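Local coordinates for protein B-agarase (Saccharophagus degradans, PDB 4BQ2) that hydrolyses agarose by an exo-acting mechanism, as a family 50 beta-agarase that cleaves the beta-1,4 linkages of the polysaccharide, at residues Pro280-Gly285 and Ser686-Pro691; Ala523-Leu528 and Ala550-Gly555; Ala530-Ile535 and Asn539-Leu544; Ala639-Leu644 and Pro691-Ala696. All coordinates share one frame; numbering follows the deposited sequence.

Contact 1 of 4, residues Pro280-Gly285 and Ser686-Pro691; sequences PYFATG and SVIDNP
Phe282 and Ile688 mark the closest backbone approach, their CA atoms 9.2 Å apart, so strand and helix end meet through side chains alone. Phe282 makes the connection. Its CG stands anti to the backbone N (chi1 -176°), which carries the ring from the break in strand 280-287 toward the helix and leaves the far carbon, CZ, as the atom that touches. CZ meets CG1 of Val687 at 4.0 Å, and this methyl comes in at the edge of the ring, close to its plane. CG1 of Ile688 lies 4.3 Å from the same CZ but approaches obliquely. The two aliphatic branches from consecutive residues therefore receive the ring's tip between them, in a small, buried apolar contact.

Asn690 N bonds to Val687 O at 3.0 Å as the chain turns toward strand 693-699. Arg746 NH1 bonds to the carbonyl oxygens of both Ile688 and Asn690, while the arginine side chain also packs on Phe282 together with Ile742. Val687 also rests on Phe693 and Ala696 of strand 693-699, the parallel neighbour of strand 280-287. Helix 673-688 thus lies on the outer face of neighbouring parallel strands and runs by a short turn into one of them. This layering of helix on parallel sheet is what is expected of the (beta/alpha)8 barrel of family 50 enzymes, consistent with strands 280-287 and 693-699 being the first and last of the barrel, where it closes.

Contact 2 of 4, residues Ala523-Leu528 and Ala550-Gly555; sequences AFSKLL and AEFDLG
Asp553 OD1 has several partners; Ser525 OG donates a hydrogen bond to it at 2.7 Å. The serine uses the syn lone pair of OD1, the one facing the other carboxylate oxygen. With OG anti to the backbone N (chi1 -179°), Ser525 reaches directly out from its helix toward the aspartate. Ser515 adds a weak hydrogen bond to OD1 and Arg521 a long, weak ion pair, while OD2 has its own salt bridge with Lys529. With so many partners the carboxylate is probably kept charged and its rotation fixed.

Beside this polar pair lies the ring of Phe552. Ser525 OG sits at the ring's edge, near its plane, 3.9 Å from Phe552 CE2. Farther round, Leu528 CD1 packs on Phe552 CZ at 3.5 Å, the leucine and phenylalanine side chains crossing at about a right angle. Arg521 makes a cation-pi contact with the same ring, and Trp549 meets it edge-to-face.

The backbone of 550-555 leaves its short helix in a type I turn from Phe552 to Gly555, closed by Gly555 N to Phe552 O at 3.1 Å. The positive phi of Gly555 (106°) sends the chain off in a new direction. Helix 519-532 is thereby pinned to the end of helix 549-552 by the Ser525-Asp553 hydrogen bond and the packing of Phe552 on Leu528, in the run of short helices and loops between strand 483-488 and helix 565-593, a part of the chain that resembles the beta-galactosidase family in sequence.

Contact 3 of 4, residues Ala530-Ile535 and Asn539-Leu544; sequences AKYKTI and NNAWGL
The CE1-CZ-OH end of Tyr532 meets the methyl of Ala541 obliquely, CE1 and OH of the tyrosine each 3.4 Å from Ala541 CB. The hydroxyl reaches on past the methyl toward Trp542, whose NE1 lies 4.0 Å from Tyr532 OH. These two polar atoms do not bond to each other; both make hydrogen bonds to OD2 of Asp570 on helix 565-593, and the Tyr532 and Trp542 side chains cross at about a right angle. Tyr532 CG stands beside the backbone N (chi1 -74°), which turns the ring across the gap. The whole is a tight alpha-alpha corner: helix 519-532 ends, Lys533 takes a positive phi, and helix 535-542 sets off crosswise, with Thr534 as its N-cap, OG1 bonding to Ala537 N. Lys533 folds back over the joint, NZ reaching Ala530 O at 2.9 Å in the carbonyl plane. The first turn of the new helix is closed by Asn539 N to Ile535 O, 2.8 Å long and nearly straight at 166°. Beyond that bond the Asn539 side chain passes across that of Ile535 at a slant, Asn539 ND2 4.0 Å from Ile535 CG1, and Asn539 OD1 receives the backbone N of Leu546.

Contact 4 of 4, residues Ala639-Leu644 and Pro691-Ala696; sequences AFLAEL and PYFVGA
Tyr692 lies flat against helix 641-644, in the probable (beta/alpha)8 barrel, where this helix leads into strand 648-652, the parallel neighbour of strand 693-699. One ring face carries the Leu641-Ala642 peptide, with Leu641 O and Ala642 N each about 3.9 Å above the plane and toward the rim. Leu641 is the main bump. Its CB rests on Tyr692 CD2 at 3.8 Å, and beyond it CD1 drops into the notch between the two aromatic residues, 3.5 Å from Phe693 CE2 and 4.1 Å from Tyr692 CB. With CG anti to its carbonyl carbon (chi1 -77°), Phe693 brings its ring up as the second wall of that notch, and the leucine crosses it at about a right angle. Phe693 is also backed by Ser648 and Ile650 of strand 648-652, so the inner wall is buried. Toward solvent, Ala642 sits over the phenol end, its CB 3.4 Å from Tyr692 OH. There a water joins the two segments, donating to Ala642 O at 2.7 Å and lying 2.6 Å from Tyr692 OH.

How the contacts relate
The four contacts form two pairs. Contacts 1 and 4, with centres 10 Å apart, share Pro691 and are stitched together by the sheet: Ala283 O to Ala696 N and Ala283 N to Val694 O, each 2.9 Å, are probable hydrogen bonds. Contacts 2 and 3, centres 11 Å apart, both use helix 519-532; Phe552 CE1 lies 3.7 Å from Trp542 CZ3, so the two contacts pack directly on each other. The pairs stand well apart, about 45 Å between the centres of contacts 1 and 2, and 37 Å for contacts 2 and 4. The calcium, bound by Asp7, Glu9, Ser37, Lys38 and Asp185, draws no ligand from any of these segments.

Contact 1 of 4, residues Pro280-Gly285 and Ser686-Pro691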
loop_
_atom_site.group_PDB
_atom_site.type_symbol
_atom_site.label_atom_id
_atom_site.label_comp_id
_atom_site.label_asym_id
_atom_site.label_seq_id
_atom_site.Cartn_x
_atom_site.Cartn_y
_atom_site.Cartn_z
ATOM N N PRO A 280 13.271 2.963 -27.312
ATOM C CA PRO A 280 12.623 3.649 -26.208
ATOM C C PRO A 280 11.822 2.629 -25.386
ATOM O O PRO A 280 11.269 1.678 -25.960
ATOM C CB PRO A 280 11.688 4.656 -26.901
ATOM C CG PRO A 280 12.272 4.856 -28.283
ATOM C CD PRO A 280 12.926 3.552 -28.631
ATOM N N TYR A 281 11.786 2.831 -24.074
ATOM C CA TYR A 281 11.176 1.866 -23.160
ATOM C C TYR A 281 10.325 2.579 -22.100
ATOM O O TYR A 281 10.642 3.694 -21.677
ATOM C CB TYR A 281 12.293 1.004 -22.512
ATOM C CG TYR A 281 11.828 -0.117 -21.568
ATOM C CD1 TYR A 281 11.441 -1.359 -22.058
ATOM C CD2 TYR A 281 11.806 0.083 -20.191
ATOM C CE1 TYR A 281 11.049 -2.383 -21.200
ATOM C CE2 TYR A 281 11.390 -0.923 -19.313
ATOM C CZ TYR A 281 11.012 -2.142 -19.822
ATOM O OH TYR A 281 10.617 -3.139 -18.947
ATOM N N PHE A 282 9.270 1.905 -21.641
ATOM C CA PHE A 282 8.332 2.445 -20.654
ATOM C C PHE A 282 7.873 1.230 -19.823
ATOM O O PHE A 282 7.445 0.201 -20.376
ATOM C CB PHE A 282 7.157 3.176 -21.328
ATOM C CG PHE A 282 6.197 3.834 -20.348
ATOM C CD1 PHE A 282 5.097 3.127 -19.840
ATOM C CD2 PHE A 282 6.380 5.151 -19.951
ATOM C CE1 PHE A 282 4.216 3.729 -18.945
ATOM C CE2 PHE A 282 5.511 5.773 -19.055
ATOM C CZ PHE A 282 4.420 5.060 -18.540
ATOM N N ALA A 283 8.057 1.328 -18.503
ATOM C CA ALA A 283 7.902 0.170 -17.655
ATOM C C ALA A 283 6.460 -0.008 -17.175
ATOM O O ALA A 283 5.887 0.895 -16.561
ATOM C CB ALA A 283 8.862 0.276 -16.469
ATOM N N THR A 284 5.878 -1.161 -17.481
ATOM C CA THR A 284 4.603 -1.541 -16.916
ATOM C C THR A 284 4.750 -2.947 -16.377
ATOM O O THR A 284 5.571 -3.722 -16.876
ATOM C CB THR A 284 3.474 -1.482 -17.963
ATOM O OG1 THR A 284 3.778 -2.409 -19.027
ATOM C CG2 THR A 284 3.314 -0.029 -18.519
ATOM N N GLY A 285 3.977 -3.275 -15.346
ATOM C CA GLY A 285 4.035 -4.635 -14.771
ATOM C C GLY A 285 3.513 -4.663 -13.340
ATOM O O GLY A 285 2.946 -3.658 -12.843
ATOM N N SER A 686 -3.094 8.891 -16.680
ATOM C CA SER A 686 -2.486 9.962 -15.917
ATOM C C SER A 686 -0.945 9.833 -15.890
ATOM O O SER A 686 -0.209 10.845 -15.976
ATOM C CB SER A 686 -3.052 9.922 -14.483
ATOM O OG SER A 686 -2.739 11.098 -13.794
ATOM N N VAL A 687 -0.455 8.605 -15.711
ATOM C CA VAL A 687 0.990 8.366 -15.767
ATOM C C VAL A 687 1.546 8.648 -17.161
ATOM O O VAL A 687 2.565 9.344 -17.308
ATOM C CB VAL A 687 1.364 6.940 -15.318
ATOM C CG1 VAL A 687 2.881 6.789 -15.278
ATOM C CG2 VAL A 687 0.769 6.662 -13.929
ATOM N N ILE A 688 0.899 8.064 -18.166
ATOM C CA ILE A 688 1.289 8.228 -19.554
ATOM C C ILE A 688 1.372 9.723 -19.922
ATOM O O ILE A 688 2.346 10.154 -20.547
ATOM C CB ILE A 688 0.328 7.454 -20.470
ATOM C CG1 ILE A 688 0.547 5.943 -20.298
ATOM C CG2 ILE A 688 0.519 7.822 -21.925
ATOM C CD1 ILE A 688 -0.583 5.108 -20.854
ATOM N N ASP A 689 0.392 10.507 -19.472
ATOM C CA ASP A 689 0.367 11.950 -19.739
ATOM C C ASP A 689 1.400 12.814 -18.984
ATOM O O ASP A 689 1.498 14.004 -19.259
ATOM C CB ASP A 689 -1.029 12.537 -19.434
ATOM C CG ASP A 689 -2.114 12.023 -20.380
ATOM O OD1 ASP A 689 -1.783 11.358 -21.371
ATOM O OD2 ASP A 689 -3.309 12.272 -20.108
ATOM N N ASN A 690 2.055 12.263 -17.962
ATOM C CA ASN A 690 2.982 13.046 -17.170
ATOM C C ASN A 690 4.397 12.845 -17.761
ATOM O O ASN A 690 4.891 11.726 -17.793
ATOM C CB ASN A 690 2.897 12.640 -15.685
ATOM C CG ASN A 690 3.748 13.530 -14.806
ATOM O OD1 ASN A 690 4.932 13.707 -15.096
ATOM N ND2 ASN A 690 3.157 14.125 -13.754
ATOM N N PRO A 691 5.031 13.922 -18.262
ATOM C CA PRO A 691 6.311 13.776 -18.966
ATOM C C PRO A 691 7.479 13.315 -18.086
ATOM O O PRO A 691 8.518 12.945 -18.622
ATOM C CB PRO A 691 6.573 15.189 -19.525
ATOM C CG PRO A 691 5.756 16.108 -18.689
ATOM C CD PRO A 691 4.561 15.321 -18.224
#

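Contact 2 of 4, residues Ala523-Leu528 and Ala550-Gly555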
loop_
_atom_site.group_PDB
_atom_site.type_symbol
_atom_site.label_atom_id
_atom_site.label_comp_id
_atom_site.label_asym_id
_atom_site.label_seq_id
_atom_site.Cartn_x
_atom_site.Cartn_y
_atom_site.Cartn_z
ATOM N N ALA A 523 26.572 14.198 13.605
ATOM C CA ALA A 523 26.535 14.932 12.338
ATOM C C ALA A 523 25.669 16.189 12.490
ATOM O O ALA A 523 26.061 17.257 12.023
ATOM C CB ALA A 523 25.975 14.048 11.223
ATOM N N PHE A 524 24.505 16.068 13.134
ATOM C CA PHE A 524 23.586 17.227 13.252
ATOM C C PHE A 524 24.235 18.329 14.087
ATOM O O PHE A 524 24.154 19.510 13.732
ATOM C CB PHE A 524 22.238 16.879 13.903
ATOM C CG PHE A 524 21.312 16.072 13.046
ATOM C CD1 PHE A 524 21.605 15.795 11.726
ATOM C CD2 PHE A 524 20.076 15.629 13.564
ATOM C CE1 PHE A 524 20.716 15.064 10.943
ATOM C CE2 PHE A 524 19.179 14.909 12.782
ATOM C CZ PHE A 524 19.514 14.617 11.464
ATOM N N SER A 525 24.865 17.926 15.178
ATOM C CA SER A 525 25.612 18.844 16.059
ATOM C C SER A 525 26.705 19.622 15.316
ATOM O O SER A 525 26.814 20.848 15.470
ATOM C CB SER A 525 26.204 18.064 17.218
ATOM O OG SER A 525 26.896 18.934 18.091
ATOM N N LYS A 526 27.457 18.926 14.451
ATOM C CA LYS A 526 28.499 19.565 13.614
ATOM C C LYS A 526 27.941 20.647 12.692
ATOM O O LYS A 526 28.533 21.734 12.537
ATOM C CB LYS A 526 29.251 18.537 12.750
ATOM C CG LYS A 526 30.124 17.536 13.490
ATOM C CD LYS A 526 31.036 16.796 12.502
ATOM C CE LYS A 526 31.602 15.506 13.086
ATOM N NZ LYS A 526 30.569 14.441 13.267
ATOM N N LEU A 527 26.822 20.337 12.044
ATOM C CA LEU A 527 26.206 21.276 11.129
ATOM C C LEU A 527 25.732 22.524 11.841
ATOM O O LEU A 527 25.833 23.615 11.295
ATOM C CB LEU A 527 25.037 20.631 10.378
ATOM C CG LEU A 527 25.433 19.587 9.318
ATOM C CD1 LEU A 527 24.202 18.775 8.939
ATOM C CD2 LEU A 527 26.076 20.220 8.081
ATOM N N LEU A 528 25.177 22.356 13.034
ATOM C CA LEU A 528 24.646 23.501 13.798
ATOM C C LEU A 528 25.776 24.336 14.410
ATOM O O LEU A 528 25.669 25.572 14.510
ATOM C CB LEU A 528 23.684 23.033 14.882
ATOM C CG LEU A 528 22.324 22.505 14.416
ATOM C CD1 LEU A 528 21.750 21.683 15.545
ATOM C CD2 LEU A 528 21.379 23.640 14.052
ATOM N N ALA A 550 28.373 21.731 25.127
ATOM C CA ALA A 550 28.404 20.470 25.847
ATOM C C ALA A 550 27.035 20.116 26.433
ATOM O O ALA A 550 26.623 18.946 26.383
ATOM C CB ALA A 550 29.486 20.482 26.914
ATOM N N GLU A 551 26.315 21.114 26.956
ATOM C CA GLU A 551 24.923 20.892 27.384
ATOM C C GLU A 551 24.008 20.623 26.182
ATOM O O GLU A 551 23.109 19.778 26.232
ATOM C CB GLU A 551 24.372 22.068 28.200
ATOM C CG GLU A 551 23.052 21.738 28.894
ATOM C CD GLU A 551 22.571 22.816 29.877
ATOM O OE1 GLU A 551 22.856 24.024 29.686
ATOM O OE2 GLU A 551 21.895 22.434 30.852
ATOM N N PHE A 552 24.225 21.362 25.098
ATOM C CA PHE A 552 23.480 21.110 23.874
ATOM C C PHE A 552 23.648 19.636 23.457
ATOM O O PHE A 552 22.669 18.964 23.078
ATOM C CB PHE A 552 23.972 22.019 22.751
ATOM C CG PHE A 552 23.388 21.669 21.421
ATOM C CD1 PHE A 552 22.133 22.139 21.064
ATOM C CD2 PHE A 552 24.068 20.818 20.558
ATOM C CE1 PHE A 552 21.577 21.806 19.843
ATOM C CE2 PHE A 552 23.511 20.470 19.332
ATOM C CZ PHE A 552 22.269 20.973 18.976
ATOM N N ASP A 553 24.882 19.142 23.548
ATOM C CA ASP A 553 25.211 17.758 23.149
ATOM C C ASP A 553 24.745 16.663 24.096
ATOM O O ASP A 553 25.035 15.477 23.864
ATOM C CB ASP A 553 26.698 17.612 22.842
ATOM C CG ASP A 553 27.076 18.241 21.497
ATOM O OD1 ASP A 553 26.194 18.366 20.601
ATOM O OD2 ASP A 553 28.256 18.620 21.338
ATOM N N LEU A 554 24.018 17.049 25.148
ATOM C CA LEU A 554 23.325 16.076 26.009
ATOM C C LEU A 554 21.956 15.706 25.460
ATOM O O LEU A 554 21.327 14.773 25.943
ATOM C CB LEU A 554 23.123 16.625 27.432
ATOM C CG LEU A 554 24.344 17.044 28.246
ATOM C CD1 LEU A 554 23.862 17.811 29.477
ATOM C CD2 LEU A 554 25.205 15.848 28.624
ATOM N N GLY A 555 21.485 16.451 24.464
ATOM C CA GLY A 555 20.131 16.287 23.983
ATOM C C GLY A 555 19.267 17.442 24.442
ATOM O O GLY A 555 19.313 17.845 25.598
#

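Contact 3 of 4, residues Ala530-Ile535 and Asn539-Leu544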
loop_
_atom_site.group_PDB
_atom_site.type_symbol
_atom_site.label_atom_id
_atom_site.label_comp_id
_atom_site.label_asym_id
_atom_site.label_seq_id
_atom_site.Cartn_x
_atom_site.Cartn_y
_atom_site.Cartn_z
ATOM N N ALA A 530 28.657 24.681 12.846
ATOM C CA ALA A 530 29.179 25.427 11.719
ATOM C C ALA A 530 28.244 26.593 11.392
ATOM O O ALA A 530 28.720 27.655 11.015
ATOM C CB ALA A 530 29.399 24.540 10.498
ATOM N N LYS A 531 26.933 26.405 11.571
ATOM C CA LYS A 531 25.956 27.450 11.236
ATOM C C LYS A 531 26.040 28.627 12.223
ATOM O O LYS A 531 26.156 29.769 11.803
ATOM C CB LYS A 531 24.524 26.877 11.195
ATOM C CG LYS A 531 23.434 27.907 10.948
ATOM C CD LYS A 531 22.111 27.284 10.530
ATOM C CE LYS A 531 21.032 28.350 10.352
ATOM N NZ LYS A 531 19.654 27.804 10.122
ATOM N N TYR A 532 25.999 28.325 13.518
ATOM C CA TYR A 532 25.773 29.329 14.586
ATOM C C TYR A 532 27.059 29.785 15.261
ATOM O O TYR A 532 27.104 30.882 15.818
ATOM C CB TYR A 532 24.821 28.790 15.659
ATOM C CG TYR A 532 23.383 28.741 15.202
ATOM C CD1 TYR A 532 22.639 29.918 15.035
ATOM C CD2 TYR A 532 22.768 27.520 14.917
ATOM C CE1 TYR A 532 21.325 29.886 14.582
ATOM C CE2 TYR A 532 21.456 27.471 14.476
ATOM C CZ TYR A 532 20.734 28.657 14.318
ATOM O OH TYR A 532 19.448 28.609 13.873
ATOM N N LYS A 533 28.080 28.920 15.212
ATOM C CA LYS A 533 29.419 29.120 15.821
ATOM C C LYS A 533 29.377 29.048 17.348
ATOM O O LYS A 533 30.032 28.204 17.955
ATOM C CB LYS A 533 30.148 30.397 15.331
ATOM C CG LYS A 533 29.930 30.810 13.877
ATOM C CD LYS A 533 30.575 29.879 12.857
ATOM C CE LYS A 533 30.246 30.337 11.448
ATOM N NZ LYS A 533 30.931 29.481 10.444
ATOM N N THR A 534 28.553 29.897 17.959
ATOM C CA THR A 534 28.517 30.019 19.404
ATOM C C THR A 534 27.178 29.512 19.898
ATOM O O THR A 534 26.158 29.672 19.205
ATOM C CB THR A 534 28.644 31.504 19.846
ATOM O OG1 THR A 534 27.501 32.225 19.387
ATOM C CG2 THR A 534 29.895 32.165 19.261
ATOM N N ILE A 535 27.174 28.937 21.099
ATOM C CA ILE A 535 25.926 28.520 21.721
ATOM C C ILE A 535 25.006 29.736 21.923
ATOM O O ILE A 535 23.794 29.574 22.028
ATOM C CB ILE A 535 26.150 27.738 23.048
ATOM C CG1 ILE A 535 24.887 26.982 23.510
ATOM C CG2 ILE A 535 26.615 28.661 24.163
ATOM C CD1 ILE A 535 24.387 25.902 22.553
ATOM N N ASN A 539 21.155 29.718 21.095
ATOM C CA ASN A 539 20.203 30.115 22.145
ATOM C C ASN A 539 19.196 31.154 21.695
ATOM O O ASN A 539 18.002 31.037 21.984
ATOM C CB ASN A 539 20.933 30.662 23.366
ATOM C CG ASN A 539 21.444 29.568 24.272
ATOM O OD1 ASN A 539 20.847 28.498 24.382
ATOM N ND2 ASN A 539 22.550 29.837 24.938
ATOM N N ASN A 540 19.680 32.182 21.006
ATOM C CA ASN A 540 18.785 33.231 20.548
ATOM C C ASN A 540 17.928 32.765 19.392
ATOM O O ASN A 540 16.807 33.204 19.258
ATOM C CB ASN A 540 19.548 34.500 20.164
ATOM C CG ASN A 540 19.781 35.424 21.352
ATOM O OD1 ASN A 540 18.929 35.564 22.246
ATOM N ND2 ASN A 540 20.935 36.076 21.360
ATOM N N ALA A 541 18.462 31.884 18.549
ATOM C CA ALA A 541 17.662 31.355 17.439
ATOM C C ALA A 541 16.530 30.451 17.952
ATOM O O ALA A 541 15.394 30.521 17.456
ATOM C CB ALA A 541 18.536 30.646 16.408
ATOM N N TRP A 542 16.819 29.666 18.983
ATOM C CA TRP A 542 15.858 28.685 19.479
ATOM C C TRP A 542 15.086 29.162 20.677
ATOM O O TRP A 542 14.209 28.449 21.175
ATOM C CB TRP A 542 16.562 27.368 19.814
ATOM C CG TRP A 542 17.061 26.622 18.593
ATOM C CD1 TRP A 542 17.184 27.105 17.325
ATOM C CD2 TRP A 542 17.541 25.268 18.559
ATOM N NE1 TRP A 542 17.687 26.125 16.495
ATOM C CE2 TRP A 542 17.908 24.989 17.232
ATOM C CE3 TRP A 542 17.679 24.263 19.527
ATOM C CZ2 TRP A 542 18.429 23.737 16.840
ATOM C CZ3 TRP A 542 18.195 23.025 19.146
ATOM C CH2 TRP A 542 18.559 22.773 17.808
ATOM N N GLY A 543 15.406 30.377 21.121
ATOM C CA GLY A 543 14.809 30.946 22.328
ATOM C C GLY A 543 15.189 30.164 23.577
ATOM O O GLY A 543 14.388 30.038 24.487
ATOM N N LEU A 544 16.410 29.633 23.627
ATOM C CA LEU A 544 16.835 28.791 24.757
ATOM C C LEU A 544 17.930 29.456 25.603
ATOM O O LEU A 544 18.400 30.546 25.276
ATOM C CB LEU A 544 17.332 27.428 24.242
ATOM C CG LEU A 544 16.381 26.426 23.577
ATOM C CD1 LEU A 544 17.145 25.193 23.118
ATOM C CD2 LEU A 544 15.256 26.017 24.514
#

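Contact 4 of 4, residues Ala639-Leu644 and Pro691-Ala696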
loop_
_atom_site.group_PDB
_atom_site.type_symbol
_atom_site.label_atom_id
_atom_site.label_comp_id
_atom_site.label_asym_id
_atom_site.label_seq_id
_atom_site.Cartn_x
_atom_site.Cartn_y
_atom_site.Cartn_z
ATOM N N ALA A 639 3.227 18.915 -9.361
ATOM C CA ALA A 639 3.831 20.063 -10.049
ATOM C C ALA A 639 5.321 20.224 -9.719
ATOM O O ALA A 639 6.094 20.703 -10.557
ATOM C CB ALA A 639 3.059 21.336 -9.694
ATOM N N PHE A 640 5.706 19.815 -8.515
ATOM C CA PHE A 640 7.095 19.849 -8.060
ATOM C C PHE A 640 8.074 19.084 -8.959
ATOM O O PHE A 640 9.257 19.404 -8.999
ATOM C CB PHE A 640 7.206 19.351 -6.612
ATOM C CG PHE A 640 7.069 17.832 -6.460
ATOM C CD1 PHE A 640 8.193 16.996 -6.540
ATOM C CD2 PHE A 640 5.811 17.241 -6.263
ATOM C CE1 PHE A 640 8.066 15.627 -6.393
ATOM C CE2 PHE A 640 5.681 15.862 -6.138
ATOM C CZ PHE A 640 6.808 15.056 -6.208
ATOM N N LEU A 641 7.580 18.080 -9.677
ATOM C CA LEU A 641 8.429 17.224 -10.529
ATOM C C LEU A 641 9.186 18.032 -11.573
ATOM O O LEU A 641 10.279 17.644 -11.950
ATOM C CB LEU A 641 7.591 16.177 -11.282
ATOM C CG LEU A 641 6.926 15.127 -10.357
ATOM C CD1 LEU A 641 5.999 14.286 -11.222
ATOM C CD2 LEU A 641 7.973 14.258 -9.673
ATOM N N ALA A 642 8.564 19.111 -12.053
ATOM C CA ALA A 642 9.150 19.939 -13.137
ATOM C C ALA A 642 10.453 20.586 -12.729
ATOM O O ALA A 642 11.393 20.611 -13.518
ATOM C CB ALA A 642 8.164 21.008 -13.625
ATOM N N GLU A 643 10.519 21.103 -11.507
ATOM C CA GLU A 643 11.755 21.705 -11.026
ATOM C C GLU A 643 12.865 20.658 -10.844
ATOM O O GLU A 643 14.043 20.966 -11.066
ATOM C CB GLU A 643 11.537 22.487 -9.716
ATOM C CG GLU A 643 12.812 23.145 -9.168
ATOM C CD GLU A 643 13.025 22.883 -7.672
ATOM O OE1 GLU A 643 13.285 21.703 -7.264
ATOM O OE2 GLU A 643 12.934 23.867 -6.883
ATOM N N LEU A 644 12.514 19.433 -10.438
ATOM C CA LEU A 644 13.528 18.389 -10.286
ATOM C C LEU A 644 14.026 17.931 -11.643
ATOM O O LEU A 644 15.203 17.654 -11.798
ATOM C CB LEU A 644 12.945 17.165 -9.557
ATOM C CG LEU A 644 12.416 17.367 -8.155
ATOM C CD1 LEU A 644 11.807 16.065 -7.651
ATOM C CD2 LEU A 644 13.554 17.794 -7.252
ATOM N N PRO A 691 5.031 13.922 -18.262
ATOM C CA PRO A 691 6.311 13.776 -18.966
ATOM C C PRO A 691 7.479 13.315 -18.086
ATOM O O PRO A 691 8.518 12.945 -18.622
ATOM C CB PRO A 691 6.573 15.189 -19.525
ATOM C CG PRO A 691 5.756 16.108 -18.689
ATOM C CD PRO A 691 4.561 15.321 -18.224
ATOM N N TYR A 692 7.326 13.358 -16.759
ATOM C CA TYR A 692 8.365 12.912 -15.831
ATOM C C TYR A 692 8.383 11.412 -15.542
ATOM O O TYR A 692 9.391 10.896 -15.058
ATOM C CB TYR A 692 8.323 13.753 -14.542
ATOM C CG TYR A 692 8.505 15.203 -14.948
ATOM C CD1 TYR A 692 9.756 15.655 -15.354
ATOM C CD2 TYR A 692 7.404 16.081 -15.053
ATOM C CE1 TYR A 692 9.941 16.965 -15.803
ATOM C CE2 TYR A 692 7.579 17.408 -15.494
ATOM C CZ TYR A 692 8.848 17.823 -15.878
ATOM O OH TYR A 692 9.066 19.105 -16.309
ATOM N N PHE A 693 7.295 10.703 -15.851
ATOM C CA PHE A 693 7.234 9.275 -15.484
ATOM C C PHE A 693 7.685 8.370 -16.581
ATOM O O PHE A 693 7.265 8.529 -17.719
ATOM C CB PHE A 693 5.825 8.891 -14.967
ATOM C CG PHE A 693 5.618 9.345 -13.568
ATOM C CD1 PHE A 693 6.071 8.567 -12.505
ATOM C CD2 PHE A 693 5.041 10.577 -13.303
ATOM C CE1 PHE A 693 5.928 8.991 -11.189
ATOM C CE2 PHE A 693 4.879 11.005 -11.985
ATOM C CZ PHE A 693 5.327 10.217 -10.927
ATOM N N VAL A 694 8.580 7.453 -16.235
ATOM C CA VAL A 694 9.000 6.400 -17.158
ATOM C C VAL A 694 8.350 5.029 -16.974
ATOM O O VAL A 694 8.709 4.069 -17.674
ATOM C CB VAL A 694 10.528 6.241 -17.204
ATOM C CG1 VAL A 694 11.171 7.625 -17.452
ATOM C CG2 VAL A 694 11.057 5.587 -15.908
ATOM N N GLY A 695 7.389 4.948 -16.064
ATOM C CA GLY A 695 6.639 3.702 -15.860
ATOM C C GLY A 695 5.794 3.713 -14.591
ATOM O O GLY A 695 5.841 4.647 -13.794
ATOM N N ALA A 696 5.054 2.632 -14.390
ATOM C CA ALA A 696 4.187 2.469 -13.208
ATOM C C ALA A 696 3.931 0.981 -12.996
ATOM O O ALA A 696 3.535 0.284 -13.933
ATOM C CB ALA A 696 2.856 3.173 -13.443
HETATM O O HOH W 1 11.429 20.241 -16.189
#